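Local coordinates for protein particle-associated glycoside hydrolase (Acinetobacter phage Fri1, PDB 6C72) that serves as a trimeric phage tailspike and depolymerase that probably hydrolyses the capsular polysaccharide of Acinetobacter baumannii during virus entry, at residues 43-46 with 47-50; 112-115 with 116-120; 426-430 with 431-435; 535-538 with 539-542; 549-552 with 553-556. All blocks are in the same frame, centred on the assembly; numbering follows the deposited sequence.

Interaction 1: 43-46 with 47-50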
loop_
_atom_site.group_PDB
_atom_site.type_symbol
_atom_site.label_atom_id
_atom_site.label_comp_id
_atom_site.label_asym_id
_atom_site.label_seq_id
_atom_site.Cartn_x
_atom_site.Cartn_y
_atom_site.Cartn_z
ATOM N N SER A 43 -42.080 15.836 -24.441
ATOM C CA SER A 43 -41.686 16.163 -23.079
ATOM C C SER A 43 -42.602 15.431 -22.118
ATOM O O SER A 43 -43.584 14.806 -22.526
ATOM C CB SER A 43 -41.762 17.665 -22.809
ATOM O OG SER A 43 -41.188 18.395 -23.868
ATOM N N TYR A 44 -42.293 15.522 -20.824
ATOM C CA TYR A 44 -43.287 15.102 -19.843
ATOM C C TYR A 44 -44.389 16.150 -19.727
ATOM O O TYR A 44 -45.558 15.868 -19.997
ATOM C CB TYR A 44 -42.642 14.848 -18.486
ATOM C CG TYR A 44 -43.523 14.050 -17.546
ATOM C CD1 TYR A 44 -44.582 14.643 -16.870
ATOM C CD2 TYR A 44 -43.285 12.696 -17.331
ATOM C CE1 TYR A 44 -45.370 13.909 -16.017
ATOM C CE2 TYR A 44 -44.058 11.968 -16.485
ATOM C CZ TYR A 44 -45.091 12.574 -15.826
ATOM O OH TYR A 44 -45.860 11.830 -14.979
ATOM N N VAL A 45 -44.029 17.374 -19.341
ATOM C CA VAL A 45 -44.943 18.514 -19.374
ATOM C C VAL A 45 -44.742 19.275 -20.680
ATOM O O VAL A 45 -43.611 19.636 -21.034
ATOM C CB VAL A 45 -44.739 19.432 -18.157
ATOM C CG1 VAL A 45 -45.577 20.690 -18.297
ATOM C CG2 VAL A 45 -45.114 18.692 -16.887
ATOM N N ALA A 46 -45.839 19.529 -21.388
ATOM C CA ALA A 46 -45.763 20.079 -22.736
ATOM C C ALA A 46 -44.979 21.383 -22.761
ATOM O O ALA A 46 -45.194 22.274 -21.932
ATOM C CB ALA A 46 -47.167 20.301 -23.292
ATOM N N GLY A 47 -44.047 21.474 -23.710
ATOM C CA GLY A 47 -43.264 22.667 -23.962
ATOM C C GLY A 47 -42.047 22.866 -23.080
ATOM O O GLY A 47 -41.371 23.896 -23.221
ATOM N N THR A 48 -41.722 21.915 -22.190
ATOM C CA THR A 48 -40.565 22.099 -21.326
ATOM C C THR A 48 -39.288 21.531 -21.924
ATOM O O THR A 48 -38.197 21.964 -21.540
ATOM C CB THR A 48 -40.774 21.453 -19.941
ATOM O OG1 THR A 48 -40.901 20.028 -20.059
ATOM C CG2 THR A 48 -41.997 22.032 -19.244
ATOM N N GLY A 49 -39.388 20.561 -22.829
ATOM C CA GLY A 49 -38.204 19.936 -23.382
ATOM C C GLY A 49 -37.543 18.912 -22.486
ATOM O O GLY A 49 -36.492 18.377 -22.856
ATOM N N PHE A 50 -38.116 18.635 -21.319
ATOM C CA PHE A 50 -37.600 17.649 -20.382
ATOM C C PHE A 50 -38.609 16.521 -20.229
ATOM O O PHE A 50 -39.823 16.759 -20.250
ATOM C CB PHE A 50 -37.323 18.283 -19.019
ATOM C CG PHE A 50 -36.218 19.289 -19.042
ATOM C CD1 PHE A 50 -36.476 20.608 -19.360
ATOM C CD2 PHE A 50 -34.907 18.910 -18.747
ATOM C CE1 PHE A 50 -35.452 21.543 -19.391
ATOM C CE2 PHE A 50 -33.873 19.839 -18.774
ATOM C CZ PHE A 50 -34.149 21.161 -19.102
HETATM O O HOH W 1 -41.589 18.164 -18.007
#
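Thr-48 lays its methyl CG2 across Val-45, touching CB and CG1 at 3.9 Å, while its hydroxyl bonds back to the carbonyl of Val-45. This is a type II beta turn from Val-45 to Thr-48, and Val-45 O takes two donors: Thr-48 N, and Thr-48 OG1 at 2.9 Å from Val-45 O, the hydroxyl lying in the carbonyl plane on a lone pair. Thr-48 holds OG1 between its backbone N and carbonyl carbon (chi1 64°), which turns the hydroxyl inward over the loop. A water bridges that hydroxyl to Val-45 N, donating to Thr-48 OG1 and accepting from the amide. Gly-47, third in the turn, has the positive phi (83°) that a type II turn wants there.

Ser-43 closes the mouth of the loop: Gly-49 N donates to Ser-43 OG over 3.0 Å, with a bent N-H...O angle of 136°. Beside it Tyr-44 N reaches Phe-50 O at 2.8 Å, nearly straight. The Tyr-44 ring turns out of the loop, its OH bonding to Gly-67 O, and Phe-50 packs on Thr-93, Ala-99 and Glu-100. The loop connects strand 38-41 to strand 54-58, antiparallel neighbours in the small N-terminal mixed sheet.

Interaction 2: 112-115 with 116-120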
loop_
_atom_site.group_PDB
_atom_site.type_symbol
_atom_site.label_atom_id
_atom_site.label_comp_id
_atom_site.label_asym_id
_atom_site.label_seq_id
_atom_site.Cartn_x
_atom_site.Cartn_y
_atom_site.Cartn_z
ATOM N N ILE A 112 -41.726 11.677 -6.296
ATOM C CA ILE A 112 -41.347 11.391 -7.677
ATOM C C ILE A 112 -39.976 10.735 -7.732
ATOM O O ILE A 112 -39.794 9.716 -8.413
ATOM C CB ILE A 112 -41.390 12.671 -8.529
ATOM C CG1 ILE A 112 -42.842 13.125 -8.734
ATOM C CG2 ILE A 112 -40.662 12.465 -9.857
ATOM C CD1 ILE A 112 -42.941 14.502 -9.314
ATOM N N LEU A 113 -38.993 11.306 -7.020
ATOM C CA LEU A 113 -37.635 10.761 -7.072
ATOM C C LEU A 113 -37.592 9.359 -6.487
ATOM O O LEU A 113 -36.925 8.472 -7.032
ATOM C CB LEU A 113 -36.649 11.672 -6.334
ATOM C CG LEU A 113 -35.185 11.211 -6.300
ATOM C CD1 LEU A 113 -34.664 10.933 -7.700
ATOM C CD2 LEU A 113 -34.280 12.225 -5.587
ATOM N N GLN A 114 -38.326 9.132 -5.392
ATOM C CA GLN A 114 -38.362 7.809 -4.785
ATOM C C GLN A 114 -38.960 6.792 -5.743
ATOM O O GLN A 114 -38.555 5.626 -5.753
ATOM C CB GLN A 114 -39.154 7.845 -3.480
ATOM C CG GLN A 114 -38.965 6.589 -2.643
ATOM C CD GLN A 114 -37.517 6.396 -2.226
ATOM O OE1 GLN A 114 -36.950 7.228 -1.516
ATOM N NE2 GLN A 114 -36.903 5.315 -2.694
ATOM N N LYS A 115 -39.948 7.210 -6.535
ATOM C CA LYS A 115 -40.515 6.324 -7.546
ATOM C C LYS A 115 -39.455 5.897 -8.550
ATOM O O LYS A 115 -39.426 4.740 -8.989
ATOM C CB LYS A 115 -41.670 7.018 -8.260
ATOM C CG LYS A 115 -43.010 6.765 -7.696
ATOM C CD LYS A 115 -44.041 7.123 -8.761
ATOM C CE LYS A 115 -45.150 8.001 -8.215
ATOM N NZ LYS A 115 -46.087 7.163 -7.420
ATOM N N CYS A 116 -38.591 6.830 -8.948
ATOM C CA CYS A 116 -37.556 6.513 -9.922
ATOM C C CYS A 116 -36.556 5.509 -9.353
ATOM O O CYS A 116 -36.220 4.513 -10.004
ATOM C CB CYS A 116 -36.849 7.798 -10.372
ATOM S SG CYS A 116 -37.943 8.973 -11.243
ATOM N N VAL A 117 -36.078 5.747 -8.132
ATOM C CA VAL A 117 -35.110 4.830 -7.534
ATOM C C VAL A 117 -35.740 3.455 -7.347
ATOM O O VAL A 117 -35.124 2.427 -7.659
ATOM C CB VAL A 117 -34.580 5.398 -6.202
ATOM C CG1 VAL A 117 -33.650 4.415 -5.528
ATOM C CG2 VAL A 117 -33.911 6.735 -6.425
ATOM N N ASP A 118 -36.985 3.422 -6.847
ATOM C CA ASP A 118 -37.685 2.162 -6.621
ATOM C C ASP A 118 -37.917 1.395 -7.913
ATOM O O ASP A 118 -37.783 0.168 -7.941
ATOM C CB ASP A 118 -39.024 2.407 -5.928
ATOM C CG ASP A 118 -38.869 2.784 -4.471
ATOM O OD1 ASP A 118 -37.717 2.880 -3.990
ATOM O OD2 ASP A 118 -39.912 2.934 -3.792
ATOM N N TYR A 119 -38.284 2.092 -8.989
ATOM C CA TYR A 119 -38.583 1.387 -10.231
ATOM C C TYR A 119 -37.316 0.831 -10.877
ATOM O O TYR A 119 -37.326 -0.294 -11.400
ATOM C CB TYR A 119 -39.332 2.303 -11.197
ATOM C CG TYR A 119 -39.640 1.628 -12.508
ATOM C CD1 TYR A 119 -40.551 0.583 -12.576
ATOM C CD2 TYR A 119 -38.996 2.014 -13.673
ATOM C CE1 TYR A 119 -40.833 -0.050 -13.769
ATOM C CE2 TYR A 119 -39.275 1.390 -14.879
ATOM C CZ TYR A 119 -40.200 0.361 -14.918
ATOM O OH TYR A 119 -40.472 -0.267 -16.108
ATOM N N MET A 120 -36.216 1.601 -10.855
ATOM C CA MET A 120 -34.946 1.088 -11.366
ATOM C C MET A 120 -34.479 -0.113 -10.555
ATOM O O MET A 120 -34.007 -1.107 -11.118
ATOM C CB MET A 120 -33.879 2.182 -11.346
ATOM C CG MET A 120 -34.012 3.205 -12.456
ATOM S SD MET A 120 -33.994 2.500 -14.116
ATOM C CE MET A 120 -32.283 2.038 -14.295
#
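Ile-112 starts the walk by offering its carbonyl to Cys-116 N, the first of four i to i+4 backbone bonds that link the two segments. Leu-113 follows: its O accepts from Val-117 N at 3.1 Å, and its CD1 lies a loose 4.5 Å from Val-117 CG2, an apolar touch on the side of the helix turned to the protein interior.

Gln-114 carries the polar side-chain contact. The chain leaves with CG opposite the backbone N (chi1 -167°) and then bends at chi2 (62°), which swings the amide along the helix toward Asp-118. There Gln-114 NE2 donates to Asp-118 OD1 at 2.9 Å; the oxygen lies close to the amide plane, yet the donor stands above the carboxylate plane, the two groups being turned 47° apart. Both ends have second partners, Met-140 N for Gln-114 OE1 and a salt bridge from Lys-142 for Asp-118 OD1, so the pair ties the helix to the chain at the end of strand 133-140. Lys-115 contributes its carbonyl, which accepts from Tyr-119 N.

On the inner face Leu-113, Cys-116 and Met-120 all pack on Val-128. This is an amphipathic helix, 110-122, lying between strands 89-91 and 126-129 in sequence and packed on both, at the start of the parallel beta-helix.

Interaction 3: 426-430 with 431-435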
loop_
_atom_site.group_PDB
_atom_site.type_symbol
_atom_site.label_atom_id
_atom_site.label_comp_id
_atom_site.label_asym_id
_atom_site.label_seq_id
_atom_site.Cartn_x
_atom_site.Cartn_y
_atom_site.Cartn_z
ATOM N N ASN A 426 11.229 12.951 8.114
ATOM C CA ASN A 426 10.370 14.126 8.124
ATOM C C ASN A 426 11.170 15.411 7.901
ATOM O O ASN A 426 12.372 15.476 8.159
ATOM C CB ASN A 426 9.600 14.203 9.439
ATOM C CG ASN A 426 8.715 12.981 9.663
ATOM O OD1 ASN A 426 7.624 12.881 9.096
ATOM N ND2 ASN A 426 9.197 12.031 10.453
ATOM N N ARG A 427 10.477 16.445 7.412
ATOM C CA ARG A 427 11.033 17.788 7.305
ATOM C C ARG A 427 10.382 18.672 8.357
ATOM O O ARG A 427 9.182 18.953 8.290
ATOM C CB ARG A 427 10.831 18.368 5.912
ATOM C CG ARG A 427 11.634 17.658 4.876
ATOM C CD ARG A 427 12.160 18.657 3.886
ATOM N NE ARG A 427 11.067 19.435 3.331
ATOM C CZ ARG A 427 11.145 20.076 2.178
ATOM N NH1 ARG A 427 12.271 20.027 1.476
ATOM N NH2 ARG A 427 10.099 20.755 1.726
ATOM N N PHE A 428 11.183 19.135 9.303
ATOM C CA PHE A 428 10.707 19.939 10.421
ATOM C C PHE A 428 11.115 21.391 10.181
ATOM O O PHE A 428 12.269 21.770 10.412
ATOM C CB PHE A 428 11.258 19.405 11.743
ATOM C CG PHE A 428 10.708 18.051 12.140
ATOM C CD1 PHE A 428 9.355 17.881 12.393
ATOM C CD2 PHE A 428 11.550 16.960 12.295
ATOM C CE1 PHE A 428 8.851 16.633 12.774
ATOM C CE2 PHE A 428 11.058 15.719 12.676
ATOM C CZ PHE A 428 9.713 15.553 12.917
ATOM N N GLN A 429 10.176 22.205 9.703
ATOM C CA GLN A 429 10.436 23.625 9.505
ATOM C C GLN A 429 10.037 24.363 10.770
ATOM O O GLN A 429 8.843 24.480 11.073
ATOM C CB GLN A 429 9.693 24.196 8.300
ATOM C CG GLN A 429 10.102 25.636 8.024
ATOM C CD GLN A 429 9.553 26.181 6.725
ATOM O OE1 GLN A 429 10.298 26.421 5.772
ATOM N NE2 GLN A 429 8.241 26.393 6.681
ATOM N N ASP A 430 11.041 24.849 11.506
ATOM C CA ASP A 430 10.892 25.596 12.749
ATOM C C ASP A 430 10.226 24.780 13.851
ATOM O O ASP A 430 9.827 25.348 14.871
ATOM C CB ASP A 430 10.100 26.906 12.561
ATOM C CG ASP A 430 10.801 27.924 11.666
ATOM O OD1 ASP A 430 12.045 27.983 11.649
ATOM O OD2 ASP A 430 10.091 28.718 11.009
ATOM N N THR A 431 10.095 23.465 13.678
ATOM C CA THR A 431 9.404 22.634 14.661
ATOM C C THR A 431 10.176 22.592 15.971
ATOM O O THR A 431 11.350 22.208 15.994
ATOM C CB THR A 431 9.225 21.214 14.131
ATOM O OG1 THR A 431 8.737 21.260 12.787
ATOM C CG2 THR A 431 8.241 20.442 15.011
ATOM N N THR A 432 9.527 22.981 17.064
ATOM C CA THR A 432 10.144 22.916 18.381
ATOM C C THR A 432 9.618 21.713 19.157
ATOM O O THR A 432 8.405 21.465 19.198
ATOM C CB THR A 432 9.900 24.195 19.179
ATOM O OG1 THR A 432 10.378 24.008 20.519
ATOM C CG2 THR A 432 8.411 24.542 19.212
ATOM N N PHE A 433 10.539 20.963 19.763
ATOM C CA PHE A 433 10.217 19.899 20.705
ATOM C C PHE A 433 10.550 20.314 22.136
ATOM O O PHE A 433 10.631 19.456 23.019
ATOM C CB PHE A 433 10.961 18.609 20.343
ATOM C CG PHE A 433 10.379 17.855 19.164
ATOM C CD1 PHE A 433 9.409 16.864 19.354
ATOM C CD2 PHE A 433 10.822 18.113 17.863
ATOM C CE1 PHE A 433 8.884 16.160 18.270
ATOM C CE2 PHE A 433 10.304 17.410 16.782
ATOM C CZ PHE A 433 9.324 16.434 16.984
ATOM N N GLU A 434 10.775 21.610 22.377
ATOM C CA GLU A 434 11.057 22.095 23.725
ATOM C C GLU A 434 9.897 21.782 24.666
ATOM O O GLU A 434 8.741 22.115 24.385
ATOM C CB GLU A 434 11.332 23.603 23.709
ATOM C CG GLU A 434 11.701 24.185 25.086
ATOM C CD GLU A 434 11.943 25.705 25.095
ATOM O OE1 GLU A 434 11.633 26.380 24.084
ATOM O OE2 GLU A 434 12.442 26.230 26.123
ATOM N N ASN A 435 10.218 21.128 25.785
ATOM C CA ASN A 435 9.263 20.719 26.813
ATOM C C ASN A 435 8.236 19.717 26.296
ATOM O O ASN A 435 7.195 19.508 26.927
ATOM C CB ASN A 435 8.535 21.924 27.421
ATOM C CG ASN A 435 9.480 22.998 27.889
ATOM O OD1 ASN A 435 9.268 24.183 27.632
ATOM N ND2 ASN A 435 10.549 22.591 28.558
HETATM O O HOH W 2 6.935 23.313 12.706
#
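Thr-431 is the first residue of the second segment to meet Phe-428, just where strand 422-429 of the parallel beta-helix ends and a loop begins. Its OG1 sits at the edge of the Phe-428 ring, near the ring plane, and approaches Phe-428 CB to 3.3 Å. The methyl takes the other branch: with CG2 opposite the backbone N, it rests 3.8 Å from Phe-428 CD1. A water connects Thr-431 OG1 to Gln-429 O, donating to that carbonyl, and so spans the bend at Asp-430, whose phi is positive (62°). Asp-430 is anchored by Lys-409 and by Thr-452 N.

Thr-432 points away from the strand and uses its hydroxyl locally. Thr-432 OG1 accepts from Glu-434 N at 3.1 Å, an ST turn that bends the chain toward helix 438-441.

Next, Phe-433 turns its ring back to the strand and meets Phe-428 in a T-shaped stack, the edge of Phe-433 toward the face of Phe-428. The planes stand 88° apart, with centroids separated by 5.6 Å. Phe-411 and Phe-449 extend this aromatic group. Phe-433 CE2 lies over the centre of the Phe-428 ring, 4.2 Å above its plane, while Asn-426 CB lies over the opposite face, offset toward the rim.

Interaction 4: 535-538 with 539-542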
loop_
_atom_site.group_PDB
_atom_site.type_symbol
_atom_site.label_atom_id
_atom_site.label_comp_id
_atom_site.label_asym_id
_atom_site.label_seq_id
_atom_site.Cartn_x
_atom_site.Cartn_y
_atom_site.Cartn_z
ATOM N N ASN A 535 43.318 -20.936 37.187
ATOM C CA ASN A 535 43.699 -21.367 35.849
ATOM C C ASN A 535 43.701 -22.888 35.823
ATOM O O ASN A 535 44.196 -23.531 36.755
ATOM C CB ASN A 535 45.068 -20.811 35.440
ATOM C CG ASN A 535 45.269 -20.787 33.926
ATOM O OD1 ASN A 535 46.399 -20.726 33.436
ATOM N ND2 ASN A 535 44.170 -20.832 33.183
ATOM N N SER A 536 43.110 -23.461 34.779
ATOM C CA SER A 536 43.044 -24.903 34.631
ATOM C C SER A 536 43.407 -25.306 33.215
ATOM O O SER A 536 43.066 -24.612 32.256
ATOM C CB SER A 536 41.648 -25.435 34.950
ATOM O OG SER A 536 41.246 -25.022 36.231
ATOM N N ASP A 537 44.069 -26.453 33.089
ATOM C CA ASP A 537 44.162 -27.102 31.791
ATOM C C ASP A 537 43.030 -28.122 31.686
ATOM O O ASP A 537 41.957 -27.908 32.263
ATOM C CB ASP A 537 45.534 -27.744 31.599
ATOM C CG ASP A 537 45.874 -28.740 32.696
ATOM O OD1 ASP A 537 44.955 -29.212 33.405
ATOM O OD2 ASP A 537 47.072 -29.055 32.843
ATOM N N ASN A 538 43.258 -29.260 31.019
ATOM C CA ASN A 538 42.164 -30.209 30.829
ATOM C C ASN A 538 41.802 -30.984 32.094
ATOM O O ASN A 538 40.821 -31.731 32.073
ATOM C CB ASN A 538 42.491 -31.203 29.713
ATOM C CG ASN A 538 41.247 -31.934 29.199
ATOM O OD1 ASN A 538 40.197 -31.324 28.983
ATOM N ND2 ASN A 538 41.347 -33.255 29.064
ATOM N N SER A 539 42.549 -30.832 33.187
ATOM C CA SER A 539 42.210 -31.588 34.385
ATOM C C SER A 539 42.681 -30.938 35.679
ATOM O O SER A 539 42.076 -31.162 36.729
ATOM C CB SER A 539 42.811 -32.988 34.298
ATOM O OG SER A 539 44.222 -32.922 34.394
ATOM N N THR A 540 43.744 -30.139 35.627
ATOM C CA THR A 540 44.415 -29.632 36.819
ATOM C C THR A 540 44.154 -28.144 37.017
ATOM O O THR A 540 44.090 -27.380 36.051
ATOM C CB THR A 540 45.921 -29.866 36.718
ATOM O OG1 THR A 540 46.140 -31.249 36.447
ATOM C CG2 THR A 540 46.601 -29.517 38.025
ATOM N N THR A 541 44.084 -27.729 38.284
ATOM C CA THR A 541 43.648 -26.389 38.652
ATOM C C THR A 541 44.557 -25.778 39.715
ATOM O O THR A 541 44.906 -26.450 40.691
ATOM C CB THR A 541 42.209 -26.448 39.168
ATOM O OG1 THR A 541 41.337 -26.780 38.084
ATOM C CG2 THR A 541 41.797 -25.138 39.783
ATOM N N ILE A 542 44.944 -24.513 39.516
ATOM C CA ILE A 542 45.657 -23.713 40.509
ATOM C C ILE A 542 44.812 -22.483 40.818
ATOM O O ILE A 542 44.175 -21.919 39.920
ATOM C CB ILE A 542 47.059 -23.291 40.019
ATOM C CG1 ILE A 542 47.870 -24.516 39.607
ATOM C CG2 ILE A 542 47.810 -22.544 41.115
ATOM C CD1 ILE A 542 49.320 -24.199 39.259
#
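Asp-537 draws the tight end of this hairpin together by giving one carboxylate oxygen to two backbone amides. Asp-537 OD1 accepts from Thr-540 N at 2.7 Å, nearly along its C-O bond, and from Ser-539 N at 2.9 Å, which arrives on the anti side, 34° out of the carboxylate plane. Both bonds are close to straight. The aspartate has CG between its own N and carbonyl carbon (chi1 57°), a torsion that folds the carboxylate back over the turn, alongside the Thr-540 side chain. The Asp-537 amide adds a third link across the turn by donating to Thr-540 O at 3.1 Å.

Where one strand ends and the other begins, Thr-541 OG1 donates to Ser-536 OG over only 2.6 Å. Ser-536 and Thr-541 share one face of the sheet as an antiparallel non-hydrogen-bonded pair, with Ser-536 CA 4.3 Å from Thr-541 CA. The next pair, Asn-535 with Ile-542, is hydrogen-bonded through both backbone amides, each bond 3.0 Å from N to O.

Between the two strands the side chains are looser on the face of Asn-535 and Ile-542: the Asn-535 side chain extends off the hairpin without touching segment 539-542, and the third subunit covers it, Ala-528 N meeting Asn-535 OD1. Lys-527 and Gly-525 N of that subunit also hold Asp-537 OD2. On the solvent side, at the outer bend, partly exposed Asn-538 turns to Arg-508. The turn joins antiparallel strands 528-536 and 541-550 at the border of the C-terminal six-stranded sheet, against a neighbouring subunit.

Interaction 5: 549-552 with 553-556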
loop_
_atom_site.group_PDB
_atom_site.type_symbol
_atom_site.label_atom_id
_atom_site.label_comp_id
_atom_site.label_asym_id
_atom_site.label_seq_id
_atom_site.Cartn_x
_atom_site.Cartn_y
_atom_site.Cartn_z
ATOM N N ILE A 549 40.058 -5.496 50.025
ATOM C CA ILE A 549 39.274 -5.110 51.189
ATOM C C ILE A 549 38.595 -6.365 51.715
ATOM O O ILE A 549 37.994 -7.116 50.940
ATOM C CB ILE A 549 38.224 -4.037 50.833
ATOM C CG1 ILE A 549 38.882 -2.697 50.517
ATOM C CG2 ILE A 549 37.135 -3.917 51.908
ATOM C CD1 ILE A 549 37.907 -1.697 49.973
ATOM N N ASN A 550 38.701 -6.613 53.015
ATOM C CA ASN A 550 37.966 -7.743 53.588
ATOM C C ASN A 550 37.832 -7.468 55.086
ATOM O O ASN A 550 38.711 -7.816 55.872
ATOM C CB ASN A 550 38.642 -9.071 53.323
ATOM C CG ASN A 550 37.646 -10.215 53.234
ATOM O OD1 ASN A 550 36.434 -9.996 53.207
ATOM N ND2 ASN A 550 38.151 -11.440 53.192
ATOM N N ASP A 551 36.739 -6.837 55.451
ATOM C CA ASP A 551 36.537 -6.471 56.839
ATOM C C ASP A 551 36.517 -7.733 57.707
ATOM O O ASP A 551 35.817 -8.698 57.375
ATOM C CB ASP A 551 35.247 -5.672 56.950
ATOM C CG ASP A 551 35.092 -4.992 58.278
ATOM O OD1 ASP A 551 34.754 -5.681 59.262
ATOM O OD2 ASP A 551 35.356 -3.772 58.354
ATOM N N PRO A 552 37.288 -7.782 58.795
ATOM C CA PRO A 552 37.323 -9.009 59.615
ATOM C C PRO A 552 35.995 -9.348 60.261
ATOM O O PRO A 552 35.770 -10.517 60.603
ATOM C CB PRO A 552 38.396 -8.701 60.666
ATOM C CG PRO A 552 38.470 -7.200 60.699
ATOM C CD PRO A 552 38.196 -6.742 59.307
ATOM N N LEU A 553 35.100 -8.375 60.420
ATOM C CA LEU A 553 33.776 -8.614 60.973
ATOM C C LEU A 553 32.686 -8.646 59.905
ATOM O O LEU A 553 31.726 -9.413 60.040
ATOM C CB LEU A 553 33.450 -7.539 62.019
ATOM C CG LEU A 553 32.161 -7.660 62.834
ATOM C CD1 LEU A 553 32.171 -8.892 63.721
ATOM C CD2 LEU A 553 31.932 -6.418 63.680
ATOM N N TYR A 554 32.825 -7.868 58.825
ATOM C CA TYR A 554 31.773 -7.741 57.816
ATOM C C TYR A 554 32.184 -8.268 56.445
ATOM O O TYR A 554 31.461 -8.039 55.462
ATOM C CB TYR A 554 31.349 -6.276 57.687
ATOM C CG TYR A 554 30.859 -5.678 58.981
ATOM C CD1 TYR A 554 29.926 -6.350 59.775
ATOM C CD2 TYR A 554 31.345 -4.448 59.424
ATOM C CE1 TYR A 554 29.474 -5.805 60.966
ATOM C CE2 TYR A 554 30.905 -3.893 60.607
ATOM C CZ TYR A 554 29.965 -4.577 61.379
ATOM O OH TYR A 554 29.528 -4.020 62.563
ATOM N N GLY A 555 33.308 -8.973 56.353
ATOM C CA GLY A 555 33.821 -9.462 55.092
ATOM C C GLY A 555 33.251 -10.807 54.687
ATOM O O GLY A 555 32.180 -11.229 55.136
ATOM N N VAL A 556 34.003 -11.499 53.836
ATOM C CA VAL A 556 33.555 -12.725 53.191
ATOM C C VAL A 556 34.616 -13.795 53.396
ATOM O O VAL A 556 35.806 -13.493 53.533
ATOM C CB VAL A 556 33.283 -12.510 51.675
ATOM C CG1 VAL A 556 34.572 -12.221 50.928
ATOM C CG2 VAL A 556 32.555 -13.706 51.065
#
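The Tyr-554 ring has Leu-553 CG over one face, 3.8 Å above the plane and offset toward the rim. Alongside lies the carboxylate of Asp-551, pointing the same way with its plane 25° from that of the ring; Asp-551 OD1 comes within 3.6 Å of Tyr-554 CD2. The second flat group, the Asn-550 amide, meets the backbone of Val-556 through both its polar atoms. Val-556 N donates to Asn-550 OD1 at 2.9 Å, and Asn-550 ND2 returns a bond to Val-556 O at 3.1 Å, in the amide plane. Two bonds of opposite sense fix the rotation of this amide, and Glu-547 takes a further bond from ND2.

Asp-551 forms an Asx turn: OD1 accepts from Leu-553 N, two residues on, and from Tyr-554 N. The donors come from opposite faces of the carboxylate plane, both on its anti side, at 3.0 Å for Leu-553 N and 2.9 Å for Tyr-554 N. With CG opposite the backbone N (chi1 -168°), the carboxylate reaches forward over these amides. The loop carries the chain from strand 541-550 to strand 556-561, hence between the C-terminal sheets. Tyr-554 also packs on Ala-574, and the nearest atoms of its side chain and that of Ser-573, a zinc ligand, are about 4 Å apart.

How the interactions relate
The five contacts come in series along an elongated chain. Interactions 1 and 2 lie near its N-terminal end with centres 19 Å apart, the first in a loop joining two strands of the small mixed sheet, the second on helix 110-122 at the start of the parallel beta-helix. Interaction 3 sits at the far part of that beta-helix, its centre 56 Å from that of interaction 2. Interactions 4 and 5 belong to the C-terminal domain, share strand 541-550 and have centres 29 Å apart, one at its hairpin start, the other at the crossing to the next sheet. The centre of interaction 1 is about 113 Å from the centre of either, consistent with a long tailspike built of successive domains.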